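Local atomic coordinates of salt-tolerant glutaminase (Micrococcus luteus, PDB entry 3AGD), a protein that probably catalyses the hydrolysis of L-glutamine to L-glutamate and ammonium, keeping its activity at high salt as a salt-tolerant glutaminase. Residues S92-N97 / A111-G116; R85-N90 / L118-L123; R166-A171 / E186-Y191; L99-E104 / H172-Y177. One frame throughout, in Å; residues are numbered along the deposited sequence.

Contact 1: S92-N97 / A111-G116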
loop_
_atom_site.group_PDB
_atom_site.type_symbol
_atom_site.label_atom_id
_atom_site.label_comp_id
_atom_site.label_asym_id
_atom_site.label_seq_id
_atom_site.Cartn_x
_atom_site.Cartn_y
_atom_site.Cartn_z
ATOM N N SER A 92 15.844 -11.201 -0.076
ATOM C CA SER A 92 17.277 -11.436 -0.147
ATOM C C SER A 92 17.959 -10.684 -1.289
ATOM O O SER A 92 17.308 -10.253 -2.244
ATOM C CB SER A 92 17.522 -12.944 -0.302
ATOM O OG SER A 92 18.879 -13.238 -0.584
ATOM N N GLY A 93 19.275 -10.530 -1.170
ATOM C CA GLY A 93 20.063 -9.874 -2.198
ATOM C C GLY A 93 20.524 -10.946 -3.173
ATOM O O GLY A 93 20.235 -12.125 -2.966
ATOM N N GLU A 94 21.253 -10.557 -4.215
ATOM C CA GLU A 94 21.711 -11.510 -5.227
ATOM C C GLU A 94 22.786 -12.496 -4.753
ATOM O O GLU A 94 22.882 -13.604 -5.281
ATOM C CB GLU A 94 22.191 -10.743 -6.465
ATOM C CG GLU A 94 22.566 -11.608 -7.667
ATOM C CD GLU A 94 21.492 -12.620 -8.034
ATOM O OE1 GLU A 94 20.300 -12.252 -8.073
ATOM O OE2 GLU A 94 21.845 -13.786 -8.297
ATOM N N ALA A 95 23.580 -12.106 -3.758
ATOM C CA ALA A 95 24.633 -12.978 -3.229
ATOM C C ALA A 95 24.041 -14.345 -2.889
ATOM O O ALA A 95 23.058 -14.432 -2.149
ATOM C CB ALA A 95 25.256 -12.352 -1.978
ATOM N N PHE A 96 24.637 -15.410 -3.424
ATOM C CA PHE A 96 24.119 -16.752 -3.181
ATOM C C PHE A 96 24.790 -17.518 -2.051
ATOM O O PHE A 96 26.012 -17.623 -1.995
ATOM C CB PHE A 96 24.206 -17.607 -4.447
ATOM C CG PHE A 96 23.595 -18.978 -4.288
ATOM C CD1 PHE A 96 22.214 -19.130 -4.191
ATOM C CD2 PHE A 96 24.400 -20.108 -4.193
ATOM C CE1 PHE A 96 21.641 -20.391 -3.998
ATOM C CE2 PHE A 96 23.841 -21.377 -4.001
ATOM C CZ PHE A 96 22.458 -21.518 -3.901
ATOM N N ASN A 97 23.968 -18.063 -1.162
ATOM C CA ASN A 97 24.452 -18.864 -0.050
ATOM C C ASN A 97 23.711 -20.193 -0.139
ATOM O O ASN A 97 22.479 -20.223 -0.109
ATOM C CB ASN A 97 24.142 -18.191 1.287
ATOM C CG ASN A 97 24.790 -18.908 2.459
ATOM O OD1 ASN A 97 24.740 -20.134 2.553
ATOM N ND2 ASN A 97 25.397 -18.146 3.361
ATOM N N ALA A 111 11.647 -14.823 -6.157
ATOM C CA ALA A 111 11.620 -14.681 -7.613
ATOM C C ALA A 111 12.420 -13.527 -8.211
ATOM O O ALA A 111 12.638 -13.501 -9.424
ATOM C CB ALA A 111 10.159 -14.596 -8.094
ATOM N N MET A 112 12.851 -12.584 -7.376
ATOM C CA MET A 112 13.611 -11.421 -7.839
ATOM C C MET A 112 15.104 -11.679 -8.035
ATOM O O MET A 112 15.765 -10.973 -8.798
ATOM C CB MET A 112 13.423 -10.250 -6.870
ATOM C CG MET A 112 11.987 -9.745 -6.778
ATOM S SD MET A 112 11.322 -9.202 -8.375
ATOM C CE MET A 112 10.287 -10.582 -8.819
ATOM N N ILE A 113 15.636 -12.678 -7.343
ATOM C CA ILE A 113 17.048 -13.019 -7.472
ATOM C C ILE A 113 17.182 -14.070 -8.570
ATOM O O ILE A 113 16.251 -14.842 -8.823
ATOM C CB ILE A 113 17.626 -13.589 -6.154
ATOM C CG1 ILE A 113 16.906 -14.885 -5.779
ATOM C CG2 ILE A 113 17.475 -12.566 -5.035
ATOM C CD1 ILE A 113 17.483 -15.586 -4.562
ATOM N N ASN A 114 18.340 -14.098 -9.218
ATOM C CA ASN A 114 18.593 -15.034 -10.305
ATOM C C ASN A 114 18.166 -16.465 -10.005
ATOM O O ASN A 114 17.382 -17.045 -10.749
ATOM C CB ASN A 114 20.074 -14.991 -10.683
ATOM C CG ASN A 114 20.448 -13.707 -11.397
ATOM O OD1 ASN A 114 19.748 -12.695 -11.282
ATOM N ND2 ASN A 114 21.555 -13.734 -12.131
ATOM N N ALA A 115 18.675 -17.026 -8.914
ATOM C CA ALA A 115 18.346 -18.399 -8.532
ATOM C C ALA A 115 16.836 -18.639 -8.523
ATOM O O ALA A 115 16.357 -19.668 -9.001
ATOM C CB ALA A 115 18.938 -18.713 -7.161
ATOM N N GLY A 116 16.084 -17.694 -7.974
ATOM C CA GLY A 116 14.641 -17.853 -7.950
ATOM C C GLY A 116 14.048 -17.637 -9.333
ATOM O O GLY A 116 13.020 -18.227 -9.680
HETATM O O HOH W 1 20.646 -15.715 -7.107
#
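S92 meets the start of helix 114-123 through its backbone: its O lies 3.6 Å from I113 CG2. G93 O approaches the same methyl from the next peptide, at 3.5 Å, so this branch of I113 rests against two carbonyl oxygens of the loop. I113 occupies the N-cap position, with its CB directed at segment 92-97.

E94 carries the polar half of the contact. Its CG stands anti to the backbone N (chi1 -174°) and the chain then bends at chi2, which turns CD toward the first turn of the helix. OE1 accepts N114 N at 2.9 Å with its syn lone pair, and the N-H...O angle of 168° marks a nearly straight bond. OE2 accepts a hydrogen bond from a water 2.6 Å away, which in turn accepts one from A115 N (3.0 Å). OE2 also forms a salt bridge with R166. The carboxylate plane is turned 50° from the amide of N114, whose OD1 lies 3.3 Å from E94 OE1; these two acceptors do not bond, and OD1 is instead hydrogen-bonded to K67.

Further on, the F96 ring reaches A115 obliquely, CD1 to CB at 4.4 Å, with L170 and M173 of helix 165-176 alongside the ring.

N114 contacts L-glutamate in another structure of this enzyme. A carboxylate engaging one amide directly and the next through a water would be expected to be stabilised as an anion by the helix end and by R166, and through N114 N it ties the backbone of this ligand-binding residue to the loop.

Contact 2: R85-N90 / L118-L123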
loop_
_atom_site.group_PDB
_atom_site.type_symbol
_atom_site.label_atom_id
_atom_site.label_comp_id
_atom_site.label_asym_id
_atom_site.label_seq_id
_atom_site.Cartn_x
_atom_site.Cartn_y
_atom_site.Cartn_z
ATOM N N ARG A 85 6.434 -24.160 -3.728
ATOM C CA ARG A 85 7.255 -25.295 -3.329
ATOM C C ARG A 85 8.666 -25.142 -3.899
ATOM O O ARG A 85 9.615 -25.715 -3.369
ATOM C CB ARG A 85 6.659 -26.617 -3.838
ATOM C CG ARG A 85 5.595 -27.248 -2.949
ATOM C CD ARG A 85 5.349 -28.714 -3.341
ATOM N NE ARG A 85 4.538 -28.865 -4.550
ATOM C CZ ARG A 85 3.206 -28.812 -4.577
ATOM N NH1 ARG A 85 2.520 -28.614 -3.455
ATOM N NH2 ARG A 85 2.556 -28.948 -5.726
ATOM N N GLN A 86 8.801 -24.361 -4.971
ATOM C CA GLN A 86 10.101 -24.171 -5.622
ATOM C C GLN A 86 10.670 -22.760 -5.510
ATOM O O GLN A 86 11.855 -22.541 -5.771
ATOM C CB GLN A 86 10.006 -24.527 -7.112
ATOM C CG GLN A 86 9.468 -25.918 -7.432
ATOM C CD GLN A 86 10.391 -27.041 -6.982
ATOM O OE1 GLN A 86 10.176 -28.201 -7.324
ATOM N NE2 GLN A 86 11.419 -26.703 -6.211
ATOM N N VAL A 87 9.829 -21.804 -5.140
ATOM C CA VAL A 87 10.263 -20.416 -5.026
ATOM C C VAL A 87 9.773 -19.825 -3.707
ATOM O O VAL A 87 8.569 -19.784 -3.443
ATOM C CB VAL A 87 9.712 -19.579 -6.214
ATOM C CG1 VAL A 87 10.178 -18.133 -6.109
ATOM C CG2 VAL A 87 10.167 -20.189 -7.536
ATOM N N GLY A 88 10.710 -19.370 -2.883
ATOM C CA GLY A 88 10.349 -18.800 -1.596
ATOM C C GLY A 88 9.902 -17.352 -1.655
ATOM O O GLY A 88 9.832 -16.751 -2.728
ATOM N N LEU A 89 9.602 -16.789 -0.488
ATOM C CA LEU A 89 9.157 -15.401 -0.383
ATOM C C LEU A 89 10.108 -14.653 0.534
ATOM O O LEU A 89 9.831 -13.527 0.954
ATOM C CB LEU A 89 7.752 -15.342 0.214
ATOM C CG LEU A 89 6.648 -16.093 -0.527
ATOM C CD1 LEU A 89 5.367 -16.082 0.303
ATOM C CD2 LEU A 89 6.427 -15.441 -1.879
ATOM N N ASN A 90 11.225 -15.295 0.857
ATOM C CA ASN A 90 12.211 -14.703 1.743
ATOM C C ASN A 90 12.990 -13.592 1.056
ATOM O O ASN A 90 13.656 -13.817 0.050
ATOM C CB ASN A 90 13.185 -15.777 2.234
ATOM C CG ASN A 90 14.183 -15.240 3.238
ATOM O OD1 ASN A 90 15.397 -15.349 3.046
ATOM N ND2 ASN A 90 13.680 -14.657 4.318
ATOM N N LEU A 118 15.457 -18.482 -12.126
ATOM C CA LEU A 118 15.730 -19.684 -12.901
ATOM C C LEU A 118 14.673 -20.720 -12.527
ATOM O O LEU A 118 14.176 -21.452 -13.382
ATOM C CB LEU A 118 17.135 -20.220 -12.585
ATOM C CG LEU A 118 18.319 -19.369 -13.071
ATOM C CD1 LEU A 118 19.595 -19.811 -12.371
ATOM C CD2 LEU A 118 18.467 -19.492 -14.589
ATOM N N ALA A 119 14.326 -20.768 -11.244
ATOM C CA ALA A 119 13.316 -21.706 -10.762
ATOM C C ALA A 119 11.964 -21.365 -11.378
ATOM O O ALA A 119 11.183 -22.256 -11.708
ATOM C CB ALA A 119 13.226 -21.655 -9.235
ATOM N N VAL A 120 11.694 -20.069 -11.527
ATOM C CA VAL A 120 10.443 -19.596 -12.117
ATOM C C VAL A 120 10.335 -19.984 -13.597
ATOM O O VAL A 120 9.291 -20.449 -14.048
ATOM C CB VAL A 120 10.322 -18.057 -12.001
ATOM C CG1 VAL A 120 9.266 -17.532 -12.972
ATOM C CG2 VAL A 120 9.954 -17.672 -10.566
ATOM N N HIS A 121 11.412 -19.796 -14.351
ATOM C CA HIS A 121 11.394 -20.128 -15.769
ATOM C C HIS A 121 11.125 -21.621 -15.976
ATOM O O HIS A 121 10.407 -22.007 -16.895
ATOM C CB HIS A 121 12.717 -19.728 -16.424
ATOM C CG HIS A 121 12.638 -19.619 -17.914
ATOM N ND1 HIS A 121 12.578 -20.720 -18.742
ATOM C CD2 HIS A 121 12.551 -18.537 -18.723
ATOM C CE1 HIS A 121 12.456 -20.320 -19.996
ATOM N NE2 HIS A 121 12.436 -18.999 -20.011
ATOM N N GLN A 122 11.693 -22.442 -15.097
ATOM C CA GLN A 122 11.534 -23.893 -15.134
ATOM C C GLN A 122 10.087 -24.328 -14.885
ATOM O O GLN A 122 9.692 -25.426 -15.271
ATOM C CB GLN A 122 12.464 -24.540 -14.085
ATOM C CG GLN A 122 12.140 -26.003 -13.724
ATOM C CD GLN A 122 12.703 -27.016 -14.709
ATOM O OE1 GLN A 122 13.862 -27.426 -14.607
ATOM N NE2 GLN A 122 11.886 -27.418 -15.673
ATOM N N LEU A 123 9.299 -23.466 -14.250
ATOM C CA LEU A 123 7.902 -23.771 -13.934
ATOM C C LEU A 123 6.893 -23.255 -14.950
ATOM O O LEU A 123 5.747 -23.696 -14.969
ATOM C CB LEU A 123 7.524 -23.155 -12.581
ATOM C CG LEU A 123 8.138 -23.669 -11.280
ATOM C CD1 LEU A 123 8.076 -22.565 -10.220
ATOM C CD2 LEU A 123 7.404 -24.921 -10.821
#
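V87 packs onto helix 114-123 with one of its two methyls. The bond from its CA to CB is directed at the helix, yet CB makes no close approach itself; the reach comes from the branches. CG1 stands anti to the backbone N (chi1 -179°), and this branch leans on the backbone N of A111 just ahead of the helix. CG2, anti to the carbonyl carbon, does the work across the contact. It lies 3.8 Å from A119 CB, 3.9 Å from V120 CG2 and 4.1 Å from L123 CD1, and the backbone oxygen of G116 is at much the same distance as L123. G116, A119, V120 and L123 follow the i, i+3, i+4, i+7 spacing of a knobs-into-holes hole, with the backbone of G116 at one corner, and the residue that meets them comes from a loop and not from a second helix.

This is core packing of the glutaminase domain, whose family belongs to the beta-lactamase clan. V120 also touches T70, Y71 and A74, so it is held between the loop and helix 67-78.

Q86, one residue earlier, packs on the same helix. Its CB is 4.2 Å from L123 CD1 and its CG 4.1 Å from L123 CD2, so the aliphatic base of the glutamine rests on both leucine methyls. A bend at chi2 (-67°) carries CD off this line, and the side chain also touches V179. From the backbone, Q86 O comes within 3.8 Å of A119 CB. G88, the residue after V87, pairs its backbone with P108.

Contact 3: R166-A171 / E186-Y191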
loop_
_atom_site.group_PDB
_atom_site.type_symbol
_atom_site.label_atom_id
_atom_site.label_comp_id
_atom_site.label_asym_id
_atom_site.label_seq_id
_atom_site.Cartn_x
_atom_site.Cartn_y
_atom_site.Cartn_z
ATOM N N ARG A 166 28.249 -17.949 -13.889
ATOM C CA ARG A 166 27.597 -17.753 -12.598
ATOM C C ARG A 166 26.172 -18.294 -12.597
ATOM O O ARG A 166 25.781 -19.011 -11.674
ATOM C CB ARG A 166 27.596 -16.274 -12.178
ATOM C CG ARG A 166 26.877 -16.050 -10.839
ATOM C CD ARG A 166 27.183 -14.707 -10.188
ATOM N NE ARG A 166 26.504 -14.577 -8.897
ATOM C CZ ARG A 166 25.192 -14.390 -8.744
ATOM N NH1 ARG A 166 24.395 -14.294 -9.802
ATOM N NH2 ARG A 166 24.666 -14.322 -7.524
ATOM N N ASN A 167 25.386 -17.964 -13.619
ATOM C CA ASN A 167 24.012 -18.466 -13.660
ATOM C C ASN A 167 23.969 -19.980 -13.853
ATOM O O ASN A 167 23.058 -20.652 -13.353
ATOM C CB ASN A 167 23.199 -17.764 -14.754
ATOM C CG ASN A 167 22.720 -16.390 -14.322
ATOM O OD1 ASN A 167 22.354 -16.189 -13.163
ATOM N ND2 ASN A 167 22.707 -15.445 -15.250
ATOM N N LEU A 168 24.946 -20.512 -14.586
ATOM C CA LEU A 168 25.041 -21.955 -14.804
ATOM C C LEU A 168 25.363 -22.596 -13.450
ATOM O O LEU A 168 24.898 -23.689 -13.135
ATOM C CB LEU A 168 26.147 -22.265 -15.817
ATOM C CG LEU A 168 25.808 -21.992 -17.289
ATOM C CD1 LEU A 168 27.084 -21.948 -18.148
ATOM C CD2 LEU A 168 24.860 -23.068 -17.776
ATOM N N SER A 169 26.154 -21.899 -12.643
ATOM C CA SER A 169 26.503 -22.392 -11.316
ATOM C C SER A 169 25.235 -22.491 -10.475
ATOM O O SER A 169 24.982 -23.508 -9.830
ATOM C CB SER A 169 27.481 -21.444 -10.633
ATOM O OG SER A 169 27.614 -21.784 -9.267
ATOM N N LEU A 170 24.439 -21.426 -10.484
ATOM C CA LEU A 170 23.196 -21.413 -9.723
ATOM C C LEU A 170 22.278 -22.529 -10.220
ATOM O O LEU A 170 21.707 -23.276 -9.425
ATOM C CB LEU A 170 22.504 -20.057 -9.862
ATOM C CG LEU A 170 23.294 -18.834 -9.358
ATOM C CD1 LEU A 170 22.481 -17.564 -9.592
ATOM C CD2 LEU A 170 23.616 -18.995 -7.868
ATOM N N ALA A 171 22.153 -22.652 -11.536
ATOM C CA ALA A 171 21.310 -23.685 -12.122
ATOM C C ALA A 171 21.741 -25.081 -11.675
ATOM O O ALA A 171 20.902 -25.908 -11.310
ATOM C CB ALA A 171 21.337 -23.586 -13.644
ATOM N N GLU A 186 19.815 -25.678 -20.323
ATOM C CA GLU A 186 18.489 -25.394 -20.879
ATOM C C GLU A 186 17.735 -24.315 -20.101
ATOM O O GLU A 186 17.041 -23.482 -20.686
ATOM C CB GLU A 186 17.645 -26.671 -20.907
ATOM C CG GLU A 186 16.263 -26.502 -21.525
ATOM C CD GLU A 186 15.418 -27.767 -21.437
ATOM O OE1 GLU A 186 15.969 -28.863 -21.674
ATOM O OE2 GLU A 186 14.206 -27.665 -21.143
ATOM N N ILE A 187 17.860 -24.339 -18.781
ATOM C CA ILE A 187 17.173 -23.351 -17.962
ATOM C C ILE A 187 17.862 -21.996 -18.050
ATOM O O ILE A 187 17.204 -20.964 -18.097
ATOM C CB ILE A 187 17.089 -23.820 -16.498
ATOM C CG1 ILE A 187 16.260 -25.106 -16.431
ATOM C CG2 ILE A 187 16.450 -22.745 -15.638
ATOM C CD1 ILE A 187 14.854 -24.964 -17.034
ATOM N N VAL A 188 19.188 -21.994 -18.089
ATOM C CA VAL A 188 19.915 -20.737 -18.197
ATOM C C VAL A 188 19.646 -20.091 -19.555
ATOM O O VAL A 188 19.479 -18.874 -19.642
ATOM C CB VAL A 188 21.431 -20.952 -18.017
ATOM C CG1 VAL A 188 22.200 -19.717 -18.463
ATOM C CG2 VAL A 188 21.734 -21.259 -16.551
ATOM N N ALA A 189 19.590 -20.902 -20.610
ATOM C CA ALA A 189 19.342 -20.379 -21.951
ATOM C C ALA A 189 17.981 -19.689 -22.023
ATOM O O ALA A 189 17.848 -18.625 -22.627
ATOM C CB ALA A 189 19.420 -21.511 -22.989
ATOM N N GLY A 190 16.972 -20.296 -21.407
ATOM C CA GLY A 190 15.645 -19.706 -21.415
ATOM C C GLY A 190 15.599 -18.413 -20.620
ATOM O O GLY A 190 14.967 -17.438 -21.025
ATOM N N TYR A 191 16.272 -18.399 -19.478
ATOM C CA TYR A 191 16.307 -17.210 -18.636
ATOM C C TYR A 191 17.068 -16.080 -19.333
ATOM O O TYR A 191 16.672 -14.915 -19.267
ATOM C CB TYR A 191 16.965 -17.542 -17.297
ATOM C CG TYR A 191 17.300 -16.327 -16.461
ATOM C CD1 TYR A 191 16.297 -15.562 -15.874
ATOM C CD2 TYR A 191 18.623 -15.927 -16.283
ATOM C CE1 TYR A 191 16.602 -14.424 -15.132
ATOM C CE2 TYR A 191 18.940 -14.793 -15.546
ATOM C CZ TYR A 191 17.926 -14.044 -14.978
ATOM O OH TYR A 191 18.236 -12.899 -14.284
HETATM O O HOH W 2 21.504 -12.186 -14.866
#
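V188 is the first residue of helix 186-191 to press on helix 166-171, and it does so with a single methyl. CG2, anti to the carbonyl carbon, is 3.5 Å from N167 O, 3.7 Å from A171 CB and 3.8 Å from L168 CD2. The three partners sit at positions i, i+1 and i+4, so the methyl lies across the groove of one helical turn. N167 O is already taken up by the helix, accepting A171 N at 2.8 Å, and the methyl rests against a carbonyl oxygen whose bonding need is met. The side chains of L168 and V188 cross at about a right angle. The short helical segments themselves run at 129° to each other, with their axes 9.4 Å apart.

One turn later Y191 joins in. Its CG stands anti to the backbone N (chi1 168°), and the ring turns its CE2 edge toward N167: ND2 lies 3.8 Å from that carbon, at the ring's edge near its plane, with the amide turned 83° from the ring. The other end of the amide is held, since N167 OD1 accepts a hydrogen bond from N114. A water between N167 ND2 and Y191 OH makes only long, weak bonds to both.

Both N167 and Y191 bind L-glutamate in another structure of this enzyme. V188 is packed between the helices, and the bond from N114 to OD1 would limit the rotation of the N167 amide; ND2 and the tyrosine hydroxyl lie near each other at the glutamate site.

Contact 4: L99-E104 / H172-Y177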
loop_
_atom_site.group_PDB
_atom_site.type_symbol
_atom_site.label_atom_id
_atom_site.label_comp_id
_atom_site.label_asym_id
_atom_site.label_seq_id
_atom_site.Cartn_x
_atom_site.Cartn_y
_atom_site.Cartn_z
ATOM N N LEU A 99 23.143 -22.380 1.933
ATOM C CA LEU A 99 22.290 -22.605 3.096
ATOM C C LEU A 99 20.811 -22.341 2.819
ATOM O O LEU A 99 19.945 -23.004 3.376
ATOM C CB LEU A 99 22.747 -21.719 4.258
ATOM C CG LEU A 99 24.146 -21.973 4.826
ATOM C CD1 LEU A 99 24.481 -20.904 5.859
ATOM C CD2 LEU A 99 24.206 -23.359 5.456
ATOM N N SER A 100 20.527 -21.371 1.958
ATOM C CA SER A 100 19.149 -21.020 1.627
ATOM C C SER A 100 18.360 -22.204 1.079
ATOM O O SER A 100 17.144 -22.285 1.263
ATOM C CB SER A 100 19.126 -19.871 0.611
ATOM O OG SER A 100 19.650 -20.276 -0.646
ATOM N N LEU A 101 19.055 -23.123 0.414
ATOM C CA LEU A 101 18.418 -24.304 -0.172
ATOM C C LEU A 101 18.422 -25.493 0.780
ATOM O O LEU A 101 17.630 -26.424 0.626
ATOM C CB LEU A 101 19.143 -24.716 -1.454
ATOM C CG LEU A 101 19.336 -23.653 -2.531
ATOM C CD1 LEU A 101 20.150 -24.244 -3.669
ATOM C CD2 LEU A 101 17.978 -23.156 -3.017
ATOM N N GLU A 102 19.327 -25.466 1.753
ATOM C CA GLU A 102 19.436 -26.553 2.717
ATOM C C GLU A 102 18.288 -26.563 3.710
ATOM O O GLU A 102 18.266 -27.382 4.624
ATOM C CB GLU A 102 20.763 -26.472 3.474
ATOM C CG GLU A 102 21.995 -26.592 2.585
ATOM C CD GLU A 102 23.277 -26.730 3.383
ATOM O OE1 GLU A 102 23.546 -25.857 4.235
ATOM O OE2 GLU A 102 24.019 -27.710 3.157
ATOM N N ALA A 103 17.338 -25.651 3.538
ATOM C CA ALA A 103 16.185 -25.591 4.427
ATOM C C ALA A 103 15.291 -26.785 4.134
ATOM O O ALA A 103 15.572 -27.577 3.234
ATOM C CB ALA A 103 15.412 -24.302 4.213
ATOM N N GLU A 104 14.211 -26.905 4.896
ATOM C CA GLU A 104 13.272 -28.008 4.733
ATOM C C GLU A 104 12.513 -27.950 3.414
ATOM O O GLU A 104 12.076 -28.977 2.894
ATOM C CB GLU A 104 12.278 -28.010 5.898
ATOM C CG GLU A 104 11.713 -26.630 6.230
ATOM C CD GLU A 104 10.938 -26.010 5.078
ATOM O OE1 GLU A 104 11.102 -24.795 4.838
ATOM O OE2 GLU A 104 10.159 -26.732 4.417
ATOM N N HIS A 172 23.044 -25.354 -11.707
ATOM C CA HIS A 172 23.539 -26.665 -11.281
ATOM C C HIS A 172 23.231 -26.921 -9.812
ATOM O O HIS A 172 22.810 -28.015 -9.442
ATOM C CB HIS A 172 25.048 -26.781 -11.518
ATOM C CG HIS A 172 25.412 -27.209 -12.907
ATOM N ND1 HIS A 172 25.112 -28.460 -13.403
ATOM C CD2 HIS A 172 26.054 -26.556 -13.904
ATOM C CE1 HIS A 172 25.555 -28.559 -14.644
ATOM N NE2 HIS A 172 26.133 -27.417 -14.972
ATOM N N MET A 173 23.434 -25.913 -8.973
ATOM C CA MET A 173 23.158 -26.075 -7.553
ATOM C C MET A 173 21.672 -26.347 -7.340
ATOM O O MET A 173 21.294 -27.189 -6.528
ATOM C CB MET A 173 23.570 -24.821 -6.776
ATOM C CG MET A 173 23.545 -25.006 -5.258
ATOM S SD MET A 173 24.783 -26.197 -4.656
ATOM C CE MET A 173 26.233 -25.150 -4.581
ATOM N N LEU A 174 20.824 -25.634 -8.071
ATOM C CA LEU A 174 19.384 -25.827 -7.931
ATOM C C LEU A 174 18.961 -27.244 -8.335
ATOM O O LEU A 174 18.083 -27.827 -7.700
ATOM C CB LEU A 174 18.621 -24.778 -8.749
ATOM C CG LEU A 174 18.759 -23.328 -8.260
ATOM C CD1 LEU A 174 18.101 -22.382 -9.253
ATOM C CD2 LEU A 174 18.121 -23.172 -6.885
ATOM N N ARG A 175 19.574 -27.796 -9.385
ATOM C CA ARG A 175 19.248 -29.160 -9.812
ATOM C C ARG A 175 19.641 -30.102 -8.674
ATOM O O ARG A 175 18.921 -31.040 -8.346
ATOM C CB ARG A 175 20.040 -29.555 -11.066
ATOM C CG ARG A 175 19.422 -29.128 -12.387
ATOM C CD ARG A 175 20.375 -29.390 -13.549
ATOM N NE ARG A 175 20.847 -30.771 -13.578
ATOM C CZ ARG A 175 20.110 -31.810 -13.954
ATOM N NH1 ARG A 175 18.856 -31.634 -14.346
ATOM N NH2 ARG A 175 20.626 -33.031 -13.922
ATOM N N SER A 176 20.805 -29.828 -8.094
ATOM C CA SER A 176 21.362 -30.599 -6.994
ATOM C C SER A 176 20.361 -30.773 -5.856
ATOM O O SER A 176 20.341 -31.808 -5.193
ATOM C CB SER A 176 22.619 -29.895 -6.478
ATOM O OG SER A 176 23.189 -30.588 -5.392
ATOM N N TYR A 177 19.532 -29.758 -5.631
ATOM C CA TYR A 177 18.533 -29.815 -4.568
ATOM C C TYR A 177 17.121 -30.090 -5.071
ATOM O O TYR A 177 16.151 -29.867 -4.343
ATOM C CB TYR A 177 18.525 -28.512 -3.757
ATOM C CG TYR A 177 19.694 -28.362 -2.812
ATOM C CD1 TYR A 177 20.955 -28.003 -3.282
ATOM C CD2 TYR A 177 19.544 -28.604 -1.445
ATOM C CE1 TYR A 177 22.039 -27.886 -2.421
ATOM C CE2 TYR A 177 20.626 -28.491 -0.570
ATOM C CZ TYR A 177 21.867 -28.131 -1.066
ATOM O OH TYR A 177 22.935 -28.008 -0.211
#
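Y177 OH has E102 beside it and a second glutamate as its bonding partner: it is hydrogen-bonded to E98 OE2, while E102 CG approaches to 3.3 Å. E102 OE2 stands 3.6 Å from the same oxygen without counting as a bond. The E102 chain is extended beyond CG, and its carboxylate is turned 73° from the plane of the tyrosine ring. The hydroxyl thus lies near two acidic side chains at the outer margin of the contact, where E102 is exposed.

Further in, L101 lies over the ring. Its CB is 3.9 Å from the ring centroid and 12° off the normal, a CH-pi contact nearly over the centre of one face. L101 CG stands anti to the carbonyl carbon (chi1 -53°), beyond which the branches part. CD1 is 3.8 Å from M173 CG and 3.9 Å from Y177 CD1, while CD2 meets L174 CD2 at 3.9 Å, the two leucines crossing at about a right angle. The leucine is thereby held by M173 and L174 of the last helical turn and by Y177 just after it. Its carbonyl also takes part: L101 O lies 3.6 Å from Y177 CD2 and is hydrogen-bonded to H106 ND1, so this polar atom has a hydrogen-bonding partner.

M173 O sits at the ring's edge, in its plane. Y177 is the first residue to leave helical torsions after helix 165-176, and its ring lies beyond the helix end, against the loop. The result is a leucine packed over a tyrosine face, joining the long loop before helix 114-123 to the C-terminal end of helix 165-176 in the glutaminase domain.

In the fold
From the N terminus, the chain leaves helix 80-84 into a long loop that ends at helix 114-123. Contact 2 closes that loop, joining 85-90 to 118-123, and contact 1 lies within it, closing a shorter one between 92-97 and the start of the same helix. Residues 99-104 lie inside both loops but pair with 172-177, so contact 4 crosses contacts 1 and 2 and ties the loop to helix 165-176. Contact 3 follows contacts 1 and 2 in series, joins helices 165-176 and 184-195, and is also crossed by contact 4. Contacts 1 and 3 meet near N114, N167 and Y191, where residues of helices 114-123, 165-176 and 184-195 come together at the glutamate site.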